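PDB 4O5O: 3-hydroxyacyl-CoA dehydrogenase from Brucella suis, which probably catalyses the NAD-dependent oxidation of 3-hydroxyacyl-CoA to 3-oxoacyl-CoA, as a member of the short-chain dehydrogenase family. Local coordinates for residues 125-128 with 129-132. Residues are numbered along the deposited sequence; the frame is centred on the assembly and turned at random.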
# COMPACT_ATOMS: atom_id res chain seq x y z
N GLY B 125 -7.92 -21.29 8.61
CA GLY B 125 -8.56 -21.28 9.94
C GLY B 125 -9.29 -19.98 10.24
O GLY B 125 -10.37 -19.97 10.81
N THR B 126 -8.68 -18.87 9.86
CA THR B 126 -9.30 -17.55 10.05
C THR B 126 -10.57 -17.39 9.21
O THR B 126 -11.58 -16.97 9.71
CB THR B 126 -8.26 -16.44 9.79
OG1 THR B 126 -7.44 -16.31 10.98
CG2 THR B 126 -8.89 -15.08 9.49
N PHE B 127 -10.53 -17.86 7.98
CA PHE B 127 -11.71 -17.82 7.13
C PHE B 127 -12.80 -18.74 7.68
O PHE B 127 -14.01 -18.36 7.70
CB PHE B 127 -11.41 -18.21 5.69
CG PHE B 127 -12.63 -18.15 4.83
CD1 PHE B 127 -13.12 -16.92 4.43
CD2 PHE B 127 -13.32 -19.29 4.47
CE1 PHE B 127 -14.27 -16.82 3.69
CE2 PHE B 127 -14.46 -19.20 3.69
CZ PHE B 127 -14.93 -17.96 3.31
N ASN B 128 -12.41 -19.94 8.11
CA ASN B 128 -13.38 -20.88 8.64
C ASN B 128 -14.12 -20.29 9.83
O ASN B 128 -15.36 -20.33 9.90
CB ASN B 128 -12.68 -22.17 9.05
CG ASN B 128 -13.67 -23.25 9.47
OD1 ASN B 128 -14.71 -23.44 8.83
ND2 ASN B 128 -13.35 -23.95 10.56
N MET B 129 -13.40 -19.71 10.78
CA MET B 129 -14.08 -19.14 11.93
C MET B 129 -14.89 -17.90 11.54
O MET B 129 -15.97 -17.69 12.09
CB MET B 129 -13.07 -18.83 13.05
CG MET B 129 -12.41 -20.09 13.63
SD MET B 129 -13.53 -21.38 14.14
CE MET B 129 -14.68 -20.49 15.18
N LEU B 130 -14.40 -17.07 10.61
CA LEU B 130 -15.16 -15.89 10.25
C LEU B 130 -16.48 -16.22 9.55
O LEU B 130 -17.49 -15.60 9.85
CB LEU B 130 -14.31 -14.90 9.47
CG LEU B 130 -14.15 -14.93 7.99
CD1 LEU B 130 -15.39 -14.42 7.24
CD2 LEU B 130 -12.96 -14.05 7.66
N ARG B 131 -16.49 -17.24 8.70
CA ARG B 131 -17.72 -17.57 7.97
C ARG B 131 -18.79 -18.07 8.95
O ARG B 131 -19.98 -17.71 8.86
CB ARG B 131 -17.44 -18.55 6.83
CG ARG B 131 -17.23 -19.99 7.25
CD ARG B 131 -16.67 -20.92 6.18
NE ARG B 131 -16.51 -22.22 6.83
CZ ARG B 131 -17.40 -23.20 6.86
NH1 ARG B 131 -18.46 -23.19 6.07
NH2 ARG B 131 -17.15 -24.23 7.65
N LEU B 132 -18.35 -18.88 9.91
CA LEU B 132 -19.29 -19.46 10.87
C LEU B 132 -19.75 -18.42 11.92
O LEU B 132 -20.93 -18.38 12.33
CB LEU B 132 -18.66 -20.69 11.55
CG LEU B 132 -18.32 -21.82 10.58
CD1 LEU B 132 -17.53 -22.88 11.33
CD2 LEU B 132 -19.57 -22.41 9.92
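On the long helix 112-137, N128 and R131 join side chains one turn apart, and the guanidinium meets the amide oxygen side-on. NE of R131 donates a hydrogen bond of 3.0 Å to OD1 of N128, in the carbonyl plane on a lone pair. NH2 of R131 donates a second, 2.8 Å, to the same OD1, with a C=O...N angle of 171°. The two bonds hold the guanidinium near the amide plane, 15° from it. For R131, a chi1 of 76° tucks CG into the gap flanked by backbone N and C, after which the chain runs extended to NE. ND2 of N128 donates hydrogen bonds to the carbonyls of V68 and S70, which help fix the amide's orientation, while NH2 of R131 also forms a salt bridge with D71, tying the helix to the start of helix 71-85. In this Rossmann fold the helix packs on the parallel sheet: M129 touches strand 90-93, and L130 strand 149-154. F127 turns to the second subunit, where its ring stacks on F115 of that chain; the carbonyl of H110 there accepts a hydrogen bond from NH1 of R131. Within the helix, CD of R131 lies 3.7 Å from CE2 of F127, and CG of L130 4.2 Å from CD1 of F127. Hydrogen bonds from M129 N to G125 O (3.0 Å) and R131 N to F127 O (2.9 Å) are regular alpha-helical ones.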